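Side-chain contacts in DUF4974 domain-containing protein (Parabacteroides distasonis, PDB 4M0N), which probably acts as a sigma-factor antagonist of the FecR family, this chain being the C-terminal part of a longer, membrane-associated protein: residues 31-36 with 41-46; 60-63 with 69-72; 95-100 with 150-155. The protein carries 1 engineered substitution. All coordinates share one frame; numbering follows the deposited sequence. Where two conformers were deposited one is given.

Interaction 1. Residues 31-36 with 41-46; sequences KQVTLP and VHLNAG. With MG (magnesium ion), chain B.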
ATOM      1  N   LYS A  31       0.803  12.132   4.670  1.00 28.99           N
ATOM      2  CA  LYS A  31       0.056  13.350   4.414  1.00 25.90           C
ATOM      3  C   LYS A  31      -1.411  12.984   4.389  1.00 24.37           C
ATOM      4  O   LYS A  31      -1.808  11.825   4.149  1.00 22.54           O
ATOM      5  CB  LYS A  31       0.445  14.028   3.108  1.00 26.13           C
ATOM      6  CG  LYS A  31       1.875  14.570   3.011  1.00 28.76           C
ATOM      7  CD  LYS A  31       2.189  15.794   3.837  1.00 38.51           C
ATOM      8  CE  LYS A  31       3.643  16.209   3.613  1.00 43.32           C
ATOM      9  NZ  LYS A  31       3.964  16.480   2.163  1.00 42.46           N
ATOM     10  N   GLN A  32      -2.224  13.979   4.689  1.00 25.32           N
ATOM     11  CA  GLN A  32      -3.661  13.814   4.630  1.00 28.12           C
ATOM     12  C   GLN A  32      -4.138  15.017   3.892  1.00 28.09           C
ATOM     13  O   GLN A  32      -3.699  16.152   4.156  1.00 32.49           O
ATOM     14  CB  GLN A  32      -4.321  13.690   6.016  1.00 33.19           C
ATOM     15  CG  GLN A  32      -5.828  13.384   5.954  1.00 39.94           C
ATOM     16  CD  GLN A  32      -6.530  13.427   7.312  1.00 46.54           C
ATOM     17  OE1 GLN A  32      -6.036  12.872   8.296  1.00 52.58           O
ATOM     18  NE2 GLN A  32      -7.689  14.083   7.364  1.00 40.83           N
ATOM     19  N   VAL A  33      -5.022  14.789   2.946  1.00 21.17           N
ATOM     20  CA  VAL A  33      -5.574  15.874   2.172  1.00 24.40           C
ATOM     21  C   VAL A  33      -7.055  15.676   1.962  1.00 24.79           C
ATOM     22  O   VAL A  33      -7.550  14.558   1.839  1.00 25.46           O
ATOM     23  CB  VAL A  33      -4.847  16.060   0.828  1.00 27.89           C
ATOM     24  CG1 VAL A  33      -5.084  14.876  -0.075  1.00 23.58           C
ATOM     25  CG2 VAL A  33      -5.281  17.344   0.130  1.00 36.86           C
ATOM     26  N   THR A  34      -7.774  16.782   1.958  1.00 24.52           N
ATOM     27  CA  THR A  34      -9.158  16.743   1.619  1.00 26.45           C
ATOM     28  C   THR A  34      -9.292  17.280   0.199  1.00 24.21           C
ATOM     29  O   THR A  34      -8.859  18.402  -0.107  1.00 24.69           O
ATOM     30  CB  THR A  34      -9.995  17.546   2.605  1.00 25.18           C
ATOM     31  OG1 THR A  34      -9.748  17.044   3.911  1.00 25.87           O
ATOM     32  CG2 THR A  34     -11.441  17.398   2.304  1.00 23.63           C
ATOM     33  N   LEU A  35      -9.904  16.479  -0.661  1.00 23.83           N
ATOM     34  CA  LEU A  35     -10.117  16.879  -2.036  1.00 23.03           C
ATOM     35  C   LEU A  35     -11.299  17.844  -2.199  1.00 26.78           C
ATOM     36  O   LEU A  35     -12.114  18.004  -1.291  1.00 23.63           O
ATOM     37  CB  LEU A  35     -10.316  15.626  -2.898  1.00 23.46           C
ATOM     38  CG  LEU A  35      -9.100  14.717  -2.972  1.00 21.93           C
ATOM     39  CD1 LEU A  35      -9.431  13.462  -3.757  1.00 21.84           C
ATOM     40  CD2 LEU A  35      -7.921  15.437  -3.610  1.00 26.49           C
ATOM     41  N   PRO A  36     -11.406  18.490  -3.369  1.00 26.87           N
ATOM     42  CA  PRO A  36     -12.472  19.483  -3.602  1.00 28.92           C
ATOM     43  C   PRO A  36     -13.894  18.967  -3.420  1.00 27.98           C
ATOM     44  O   PRO A  36     -14.805  19.763  -3.173  1.00 29.78           O
ATOM     45  CB  PRO A  36     -12.254  19.884  -5.062  1.00 30.65           C
ATOM     46  CG  PRO A  36     -10.812  19.630  -5.305  1.00 30.48           C
ATOM     47  CD  PRO A  36     -10.486  18.408  -4.519  1.00 27.34           C
ATOM     48  N   VAL A  41      -8.163  11.831   1.639  1.00 15.99           N
ATOM     49  CA  VAL A  41      -7.156  10.903   1.215  1.00 15.80           C
ATOM     50  C   VAL A  41      -5.983  10.947   2.198  1.00 16.58           C
ATOM     51  O   VAL A  41      -5.451  12.037   2.489  1.00 18.66           O
ATOM     52  CB  VAL A  41      -6.589  11.256  -0.186  1.00 15.61           C
ATOM     53  CG1 VAL A  41      -5.667  10.148  -0.657  1.00 16.06           C
ATOM     54  CG2 VAL A  41      -7.729  11.536  -1.202  1.00 17.38           C
ATOM     55  N   HIS A  42      -5.613   9.795   2.717  1.00 15.43           N
ATOM     56  CA  HIS A  42      -4.390   9.641   3.525  1.00 16.53           C
ATOM     57  C   HIS A  42      -3.339   9.014   2.632  1.00 15.30           C
ATOM     58  O   HIS A  42      -3.591   7.955   2.027  1.00 15.57           O
ATOM     59  CB  HIS A  42      -4.631   8.691   4.665  1.00 20.20           C
ATOM     60  CG  HIS A  42      -5.488   9.232   5.756  1.00 28.80           C
ATOM     61  ND1 HIS A  42      -6.858   9.338   5.647  1.00 34.61           N
ATOM     62  CD2 HIS A  42      -5.177   9.621   7.013  1.00 31.69           C
ATOM     63  CE1 HIS A  42      -7.353   9.814   6.778  1.00 32.02           C
ATOM     64  NE2 HIS A  42      -6.356   9.980   7.628  1.00 33.88           N
ATOM     65  N   LEU A  43      -2.164   9.657   2.543  1.00 14.36           N
ATOM     66  CA  LEU A  43      -1.092   9.202   1.669  0.50 15.15           C
ATOM     67  C   LEU A  43       0.055   8.672   2.498  1.00 15.26           C
ATOM     68  O   LEU A  43       0.529   9.349   3.406  1.00 16.85           O
ATOM     69  CB  LEU A  43      -0.598  10.347   0.801  0.50 16.31           C
ATOM     70  CG  LEU A  43      -1.597  10.890  -0.203  0.50 16.26           C
ATOM     71  CD1 LEU A  43      -2.464  11.970   0.413  0.50 16.83           C
ATOM     72  CD2 LEU A  43      -0.799  11.428  -1.379  0.50 16.24           C
ATOM     73  N   ASN A  44       0.501   7.456   2.186  1.00 12.86           N
ATOM     74  CA  ASN A  44       1.591   6.818   2.913  1.00 14.61           C
ATOM     75  C   ASN A  44       2.924   7.287   2.336  1.00 14.15           C
ATOM     76  O   ASN A  44       2.980   7.879   1.258  1.00 15.00           O
ATOM     77  CB  ASN A  44       1.457   5.319   2.829  1.00 13.18           C
ATOM     78  CG  ASN A  44       2.194   4.592   3.951  1.00 15.05           C
ATOM     79  OD1 ASN A  44       2.782   5.236   4.843  1.00 16.37           O
ATOM     80  ND2 ASN A  44       2.166   3.263   3.910  1.00 16.25           N
ATOM     81  N   ALA A  45       3.984   7.027   3.083  1.00 14.20           N
ATOM     82  CA  ALA A  45       5.347   7.346   2.721  1.00 14.83           C
ATOM     83  C   ALA A  45       5.674   6.913   1.299  1.00 15.01           C
ATOM     84  O   ALA A  45       5.396   5.777   0.909  1.00 14.31           O
ATOM     85  CB  ALA A  45       6.298   6.602   3.687  1.00 15.89           C
ATOM     86  N   GLY A  46       6.238   7.824   0.512  1.00 15.99           N
ATOM     87  CA  GLY A  46       6.729   7.440  -0.814  1.00 16.02           C
ATOM     88  C   GLY A  46       5.747   7.587  -1.942  1.00 15.86           C
ATOM     89  O   GLY A  46       5.992   7.106  -3.073  1.00 16.19           O
TER
HETATM   90 MG    MG B 401       7.637   6.523  -4.187  1.00 15.30          MG
HETATM   91  O   HOH W   1       6.901   7.687  -5.647  1.00 16.18           O
HETATM   92  O   HOH W   2       6.836   4.832  -4.984  1.00 17.15           O
HETATM   93  O   HOH W   3       8.744   8.186  -3.379  1.00 18.76           O
HETATM   94  O   HOH W   4       9.439   6.074  -5.322  1.00 15.72           O
HETATM   95  O   HOH W   5       8.392   5.385  -2.667  1.00 17.63           O
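Gln32 and His42 leave neighbouring antiparallel strands side by side and point the same way, so the methylene part of one lies over the ring of the other. With CG anti to the backbone N (chi1 -175°) and an extended chain beyond, Gln32 sets CG over the middle of the imidazole, 3.9 Å from the ring centroid and close to the ring normal: a CH-pi contact. Its amide is not stacked, the two planes being 40° apart. OE1 of Gln32 comes within 3.0 Å of His42 NE2, but the angle is too poor for a hydrogen bond. Were His42 exchanged for an alanine, Gln32 CG would probably lose the flat surface it rests on, and its amide would be likelier to turn.

Val33, Val41 and Leu43 on the other face form an apolar patch, from which the end of Lys31 turns away. Val33 CG1 sits 3.9 Å from Val41 CB and equally far from Leu43 CD1, while Leu35 reaches back obliquely to bring CD1 to 3.6 Å from Val41 CG2. Met49 and Tyr51 of strand 48-51 and Ile23 of strand 21-24 cover this side. Lys31 with Leu43, and Val33 with Val41, form hydrogen-bonded pairs of two backbone bonds each; Gln32 and His42 between them are a non-hydrogen-bonded pair, with CA atoms 4.4 Å apart.

Past the strand, Gly46 O binds magnesium at 2.1 Å, and five waters complete the metal's shell. This is a beta hairpin, strands 31-34 and 40-43, at one margin of the antiparallel sheet in the FecR region.

Interaction 2. Residues 60-63 with 69-72; sequences RLVE and FFNV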
ATOM      1  N   ARG A  60     -14.798  12.153 -11.106  1.00 24.41           N
ATOM      2  CA  ARG A  60     -13.834  12.706 -10.197  1.00 22.00           C
ATOM      3  C   ARG A  60     -12.582  11.832 -10.324  1.00 22.77           C
ATOM      4  O   ARG A  60     -12.529  10.774  -9.724  1.00 23.49           O
ATOM      5  CB  ARG A  60     -14.381  12.622  -8.777  1.00 22.01           C
ATOM      6  CG  ARG A  60     -15.585  13.513  -8.545  1.00 24.18           C
ATOM      7  CD  ARG A  60     -16.186  13.280  -7.171  1.00 23.43           C
ATOM      8  NE  ARG A  60     -16.907  12.029  -7.103  1.00 23.53           N
ATOM      9  CZ  ARG A  60     -17.268  11.410  -5.977  1.00 24.17           C
ATOM     10  NH1 ARG A  60     -16.955  11.904  -4.791  1.00 24.62           N
ATOM     11  NH2 ARG A  60     -17.983  10.293  -6.025  1.00 22.93           N
ATOM     12  N   LEU A  61     -11.590  12.291 -11.086  1.00 20.94           N
ATOM     13  CA  LEU A  61     -10.398  11.492 -11.391  1.00 23.11           C
ATOM     14  C   LEU A  61      -9.154  11.980 -10.671  1.00 21.56           C
ATOM     15  O   LEU A  61      -8.828  13.160 -10.724  1.00 21.16           O
ATOM     16  CB  LEU A  61     -10.117  11.545 -12.894  1.00 24.76           C
ATOM     17  CG  LEU A  61      -8.858  10.806 -13.372  1.00 26.56           C
ATOM     18  CD1 LEU A  61      -9.081   9.312 -13.278  1.00 26.15           C
ATOM     19  CD2 LEU A  61      -8.578  11.233 -14.802  1.00 28.87           C
ATOM     20  N   VAL A  62      -8.453  11.062 -10.010  1.00 17.32           N
ATOM     21  CA  VAL A  62      -7.131  11.321  -9.468  1.00 16.63           C
ATOM     22  C   VAL A  62      -6.177  10.228  -9.978  1.00 15.67           C
ATOM     23  O   VAL A  62      -6.616   9.132 -10.395  1.00 14.76           O
ATOM     24  CB  VAL A  62      -7.121  11.483  -7.940  1.00 17.11           C
ATOM     25  CG1 VAL A  62      -8.153  12.529  -7.499  1.00 17.82           C
ATOM     26  CG2 VAL A  62      -7.342  10.160  -7.222  1.00 18.14           C
ATOM     27  N   GLU A  63      -4.895  10.571 -10.038  1.00 15.59           N
ATOM     28  CA  GLU A  63      -3.846   9.631 -10.431  1.00 16.14           C
ATOM     29  C   GLU A  63      -2.934   9.453  -9.255  1.00 15.55           C
ATOM     30  O   GLU A  63      -2.613  10.417  -8.558  1.00 16.32           O
ATOM     31  CB  GLU A  63      -3.036  10.127 -11.639  1.00 18.17           C
ATOM     32  CG  GLU A  63      -3.799  10.104 -12.956  1.00 20.08           C
ATOM     33  CD  GLU A  63      -2.971  10.635 -14.122  1.00 27.06           C
ATOM     34  OE1 GLU A  63      -1.930  11.262 -13.889  1.00 27.55           O
ATOM     35  OE2 GLU A  63      -3.392  10.443 -15.270  1.00 30.76           O
ATOM     36  N   PHE A  69      -5.136   5.752   1.259  1.00 13.19           N
ATOM     37  CA  PHE A  69      -6.464   5.344   1.729  1.00 13.53           C
ATOM     38  C   PHE A  69      -7.412   6.483   1.373  1.00 14.31           C
ATOM     39  O   PHE A  69      -7.215   7.637   1.809  1.00 16.14           O
ATOM     40  CB  PHE A  69      -6.442   5.101   3.222  1.00 15.23           C
ATOM     41  CG  PHE A  69      -7.762   4.646   3.753  1.00 15.02           C
ATOM     42  CD1 PHE A  69      -8.221   3.380   3.454  1.00 18.03           C
ATOM     43  CD2 PHE A  69      -8.545   5.502   4.464  1.00 17.86           C
ATOM     44  CE1 PHE A  69      -9.466   2.953   3.910  1.00 19.84           C
ATOM     45  CE2 PHE A  69      -9.792   5.082   4.926  1.00 19.43           C
ATOM     46  CZ  PHE A  69     -10.236   3.827   4.641  1.00 17.70           C
ATOM     47  N   PHE A  70      -8.457   6.136   0.631  1.00 13.70           N
ATOM     48  CA  PHE A  70      -9.486   7.045   0.187  1.00 14.52           C
ATOM     49  C   PHE A  70     -10.799   6.834   0.946  1.00 14.68           C
ATOM     50  O   PHE A  70     -11.277   5.706   1.049  1.00 16.87           O
ATOM     51  CB  PHE A  70      -9.759   6.791  -1.290  1.00 15.31           C
ATOM     52  CG  PHE A  70      -8.593   7.069  -2.167  1.00 14.29           C
ATOM     53  CD1 PHE A  70      -7.616   6.110  -2.336  1.00 14.15           C
ATOM     54  CD2 PHE A  70      -8.480   8.284  -2.819  1.00 15.16           C
ATOM     55  CE1 PHE A  70      -6.520   6.379  -3.123  1.00 16.60           C
ATOM     56  CE2 PHE A  70      -7.395   8.571  -3.602  1.00 15.72           C
ATOM     57  CZ  PHE A  70      -6.407   7.609  -3.748  1.00 16.61           C
ATOM     58  N   ASN A  71     -11.363   7.908   1.482  1.00 16.61           N
ATOM     59  CA  ASN A  71     -12.717   7.849   2.000  1.00 17.89           C
ATOM     60  C   ASN A  71     -13.532   8.760   1.106  1.00 18.81           C
ATOM     61  O   ASN A  71     -13.568   9.975   1.303  1.00 18.22           O
ATOM     62  CB  ASN A  71     -12.762   8.283   3.453  1.00 19.50           C
ATOM     63  CG  ASN A  71     -14.132   8.104   4.072  1.00 25.50           C
ATOM     64  OD1 ASN A  71     -15.108   7.938   3.387  1.00 26.61           O
ATOM     65  ND2 ASN A  71     -14.198   8.181   5.384  1.00 34.96           N
ATOM     66  N   VAL A  72     -14.142   8.154   0.085  1.00 20.21           N
ATOM     67  CA  VAL A  72     -14.807   8.895  -0.964  1.00 19.62           C
ATOM     68  C   VAL A  72     -16.225   9.313  -0.628  1.00 25.82           C
ATOM     69  O   VAL A  72     -17.066   8.485  -0.345  1.00 25.22           O
ATOM     70  CB  VAL A  72     -14.805   8.115  -2.303  1.00 19.09           C
ATOM     71  CG1 VAL A  72     -15.592   8.887  -3.371  1.00 20.10           C
ATOM     72  CG2 VAL A  72     -13.377   7.893  -2.757  1.00 19.90           C
TER
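Val62 has CG1 anti to its carbonyl carbon (chi1 -52°), which places CG2 between the backbone N and the carbonyl carbon and directs this methyl at the ring of Phe70 on the opposing strand. Phe70, approaching from the opposite direction, meets it with CE2, and Val62 CG2 and Phe70 CE2 stand 4.0 Å apart. Nearby, Arg60 bends at chi3 (-74°), which carries its guanidinium over to Val72; there Val72 CG1 touches Arg60 NH1 at 3.6 Å and NH2 at 3.8 Å.

No hydrogen bond joins the two segments: the CA atoms of Arg60 and Val72 are 10.0 Å apart, a spacing bridged by side chains alone. The polar tip of Arg60 is satisfied by other partners. NH1 makes a salt bridge to Asp37 and a hydrogen bond to Met73 O, while NH2 bonds to the carbonyls of Lys78 and Leu92. Together these partners hold the guanidinium beside the valine methyl and probably offset its buried charge.

The contact is packing between two sheets: strand 60-65 belongs to the mixed sheet, next to strands 48-51 and 80-83, and strand 67-72 to the antiparallel sheet, between strands 40-43 and 94-100.

Interaction 3. Residues 95-100 with 150-155; sequences SFNVKA and QKVTAW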
ATOM      1  N   SER A  95     -14.864   3.541   1.082  1.00 15.03           N
ATOM      2  CA  SER A  95     -13.530   3.818   1.612  1.00 16.12           C
ATOM      3  C   SER A  95     -12.691   2.593   1.378  1.00 15.82           C
ATOM      4  O   SER A  95     -13.118   1.460   1.590  1.00 15.61           O
ATOM      5  CB  SER A  95     -13.519   4.275   3.074  1.00 17.49           C
ATOM      6  OG  SER A  95     -13.892   3.261   4.014  1.00 19.76           O
ATOM      7  N   PHE A  96     -11.485   2.833   0.912  1.00 14.49           N
ATOM      8  CA  PHE A  96     -10.644   1.740   0.439  1.00 15.06           C
ATOM      9  C   PHE A  96      -9.198   2.160   0.359  1.00 12.93           C
ATOM     10  O   PHE A  96      -8.886   3.357   0.194  1.00 14.17           O
ATOM     11  CB  PHE A  96     -11.108   1.267  -0.930  1.00 14.73           C
ATOM     12  CG  PHE A  96     -11.158   2.375  -1.951  1.00 13.79           C
ATOM     13  CD1 PHE A  96     -12.244   3.238  -2.014  1.00 15.20           C
ATOM     14  CD2 PHE A  96     -10.114   2.562  -2.830  1.00 15.31           C
ATOM     15  CE1 PHE A  96     -12.262   4.288  -2.922  1.00 14.86           C
ATOM     16  CE2 PHE A  96     -10.116   3.637  -3.732  1.00 13.98           C
ATOM     17  CZ  PHE A  96     -11.214   4.481  -3.789  1.00 14.23           C
ATOM     18  N   ASN A  97      -8.332   1.153   0.493  1.00 11.82           N
ATOM     19  CA  ASN A  97      -6.891   1.304   0.341  1.00 10.79           C
ATOM     20  C   ASN A  97      -6.412   0.845  -1.012  1.00 10.47           C
ATOM     21  O   ASN A  97      -6.820  -0.184  -1.514  1.00 11.53           O
ATOM     22  CB  ASN A  97      -6.181   0.427   1.390  1.00 12.15           C
ATOM     23  CG  ASN A  97      -4.770   0.863   1.667  1.00 13.37           C
ATOM     24  OD1 ASN A  97      -4.538   1.870   2.365  1.00 14.85           O
ATOM     25  ND2 ASN A  97      -3.804   0.059   1.213  1.00 14.53           N
ATOM     26  N   VAL A  98      -5.504   1.626  -1.600  1.00 10.57           N
ATOM     27  CA  VAL A  98      -4.850   1.253  -2.845  1.00 11.54           C
ATOM     28  C   VAL A  98      -3.361   1.308  -2.574  1.00 11.72           C
ATOM     29  O   VAL A  98      -2.810   2.357  -2.247  1.00 12.86           O
ATOM     30  CB  VAL A  98      -5.174   2.237  -3.976  1.00 12.00           C
ATOM     31  CG1 VAL A  98      -4.512   1.797  -5.234  1.00 13.91           C
ATOM     32  CG2 VAL A  98      -6.684   2.363  -4.178  1.00 13.57           C
ATOM     33  N   LYS A  99      -2.742   0.148  -2.670  1.00 11.24           N
ATOM     34  CA  LYS A  99      -1.293   0.038  -2.457  1.00 11.74           C
ATOM     35  C   LYS A  99      -0.699  -0.326  -3.785  1.00 11.80           C
ATOM     36  O   LYS A  99      -0.847  -1.470  -4.264  1.00 11.90           O
ATOM     37  CB  LYS A  99      -0.965  -0.995  -1.403  1.00 12.77           C
ATOM     38  CG  LYS A  99       0.517  -1.005  -1.093  1.00 15.26           C
ATOM     39  CD  LYS A  99       0.834  -1.996  -0.023  1.00 19.99           C
ATOM     40  CE  LYS A  99       2.332  -1.965   0.242  1.00 24.20           C
ATOM     41  NZ  LYS A  99       2.557  -2.776   1.459  1.00 28.05           N
ATOM     42  N   ALA A 100       0.006   0.622  -4.408  1.00 12.59           N
ATOM     43  CA  ALA A 100       0.462   0.485  -5.807  1.00 12.45           C
ATOM     44  C   ALA A 100       1.781   1.204  -6.011  1.00 13.11           C
ATOM     45  O   ALA A 100       1.911   2.063  -6.840  1.00 13.01           O
ATOM     46  CB  ALA A 100      -0.603   1.002  -6.779  1.00 13.21           C
ATOM     47  N   GLN A 150      -9.234  -3.287   8.097  1.00 18.88           N
ATOM     48  CA  GLN A 150      -8.810  -2.496   9.261  1.00 19.81           C
ATOM     49  C   GLN A 150      -7.316  -2.743   9.526  1.00 21.36           C
ATOM     50  O   GLN A 150      -6.574  -1.806   9.896  1.00 23.90           O
ATOM     51  CB  GLN A 150      -9.680  -2.825  10.474  1.00 23.34           C
ATOM     52  CG  GLN A 150      -9.356  -2.004  11.694  1.00 28.78           C
ATOM     53  CD  GLN A 150     -10.383  -2.168  12.779  1.00 35.33           C
ATOM     54  OE1 GLN A 150     -11.103  -3.149  12.813  1.00 37.37           O
ATOM     55  NE2 GLN A 150     -10.451  -1.198  13.679  1.00 39.27           N
ATOM     56  N   LYS A 151      -6.848  -3.966   9.306  1.00 20.91           N
ATOM     57  CA  LYS A 151      -5.437  -4.292   9.498  1.00 23.55           C
ATOM     58  C   LYS A 151      -4.598  -3.811   8.320  1.00 23.25           C
ATOM     59  O   LYS A 151      -3.458  -3.315   8.494  1.00 24.22           O
ATOM     60  CB  LYS A 151      -5.273  -5.783   9.736  1.00 23.01           C
ATOM     61  CG  LYS A 151      -5.896  -6.243  11.053  1.00 25.65           C
ATOM     62  CD  LYS A 151      -5.640  -7.722  11.281  1.00 29.01           C
ATOM     63  CE  LYS A 151      -6.298  -8.286  12.539  1.00 35.28           C
ATOM     64  NZ  LYS A 151      -6.144  -7.464  13.768  1.00 38.47           N
ATOM     65  N   VAL A 152      -5.160  -3.923   7.118  1.00 19.26           N
ATOM     66  CA  VAL A 152      -4.486  -3.444   5.898  1.00 20.85           C
ATOM     67  C   VAL A 152      -4.114  -1.979   6.058  1.00 21.49           C
ATOM     68  O   VAL A 152      -3.025  -1.565   5.619  1.00 24.62           O
ATOM     69  CB  VAL A 152      -5.372  -3.642   4.640  1.00 18.96           C
ATOM     70  CG1 VAL A 152      -4.774  -2.943   3.398  1.00 19.44           C
ATOM     71  CG2 VAL A 152      -5.531  -5.114   4.322  1.00 19.56           C
ATOM     72  N   THR A 153      -5.003  -1.213   6.684  1.00 20.71           N
ATOM     73  CA  THR A 153      -4.906   0.232   6.802  1.00 20.69           C
ATOM     74  C   THR A 153      -4.370   0.653   8.173  1.00 22.14           C
ATOM     75  O   THR A 153      -4.589   1.756   8.583  1.00 24.28           O
ATOM     76  CB  THR A 153      -6.264   0.929   6.531  1.00 23.64           C
ATOM     77  OG1 THR A 153      -7.279   0.496   7.458  1.00 25.72           O
ATOM     78  CG2 THR A 153      -6.705   0.626   5.104  1.00 24.10           C
ATOM     79  N   ALA A 154      -3.666  -0.256   8.841  1.00 23.83           N
ATOM     80  CA  ALA A 154      -3.081   0.049  10.149  1.00 29.45           C
ATOM     81  C   ALA A 154      -2.012   1.117  10.002  1.00 24.54           C
ATOM     82  O   ALA A 154      -1.711   1.851  10.954  1.00 23.37           O
ATOM     83  CB  ALA A 154      -2.476  -1.196  10.751  1.00 34.22           C
ATOM     84  N   TRP A 155      -1.419   1.164   8.821  1.00 22.12           N
ATOM     85  CA  TRP A 155      -0.432   2.185   8.517  1.00 20.98           C
ATOM     86  C   TRP A 155      -0.906   3.600   8.845  1.00 20.26           C
ATOM     87  O   TRP A 155      -0.111   4.435   9.231  1.00 21.06           O
ATOM     88  CB  TRP A 155       0.084   2.062   7.084  1.00 21.56           C
ATOM     89  CG  TRP A 155      -0.869   2.466   5.975  1.00 17.39           C
ATOM     90  CD1 TRP A 155      -1.647   1.632   5.228  1.00 17.51           C
ATOM     91  CD2 TRP A 155      -1.112   3.795   5.483  1.00 15.85           C
ATOM     92  NE1 TRP A 155      -2.375   2.358   4.312  1.00 15.55           N
ATOM     93  CE2 TRP A 155      -2.067   3.690   4.448  1.00 15.76           C
ATOM     94  CE3 TRP A 155      -0.625   5.061   5.821  1.00 16.49           C
ATOM     95  CZ2 TRP A 155      -2.492   4.799   3.722  1.00 16.10           C
ATOM     96  CZ3 TRP A 155      -1.078   6.158   5.115  1.00 19.47           C
ATOM     97  CH2 TRP A 155      -2.008   6.018   4.089  1.00 18.91           C
TER
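Asn97 and Thr153 bring their backbones to 6.8 Å, CA to CA, where an extended strand of the FecR region's antiparallel sheet meets the end of a short helix. Strand 94-100 runs extended between strands 67-72 and 106-111. In 150-155, by contrast, the backbone departs at Thr153 from the helical angles of 149-152, and the chain then passes into a 3-10 turn that includes Trp155. Ala154 N is bonded to Lys151 O across this turn.

Asn97 points from the sheet toward this turn, with CG anti to the backbone N (chi1 -159°), and its amide is the centre of the contact. Val152 CG1 lies 3.8 Å from Asn97 ND2. Thr153 CG2 packs 3.8 Å from Asn97 CB, the Asn97 and Thr153 side chains running past one another in opposite senses. ND2 is hydrogen-bonded to Glu67 OE2, so with OD1 occupied by the indole both ends of the buried amide are held and its flip is settled. Thr153 OG1 is hydrogen-bonded to Ala149 O of helix 149-152, and Trp155 also meets His30 edge-to-face.

The indole and amide planes are 60° apart. Trp155 NE1 donates to Asn97 OD1 at 3.0 Å, with the oxygen almost in the indole plane, an N-H...O angle of 160°, and the donor tilted out of the amide plane.

All three contacts reach one antiparallel sheet, in which strands 40-43, 67-72 and 94-100 are successive neighbours. Interaction 1 joins interaction 2 through a probable hydrogen bond, His42 O to Phe69 N at 2.8 Å, and through Val41 CG2 packing on Phe70 CD2. Interaction 2 passes to interaction 3 by Phe70 N and Phe96 O, also 2.8 Å apart, and Phe69 touches Thr153. Interaction 3 returns to interaction 1 where Trp155 CE3 lies 3.4 Å from Asn44 CG. The magnesium belongs to interaction 1, whereas the Trp155 side chain of interaction 3 is about 13 Å from it; interaction 2 joins this sheet to the mixed one.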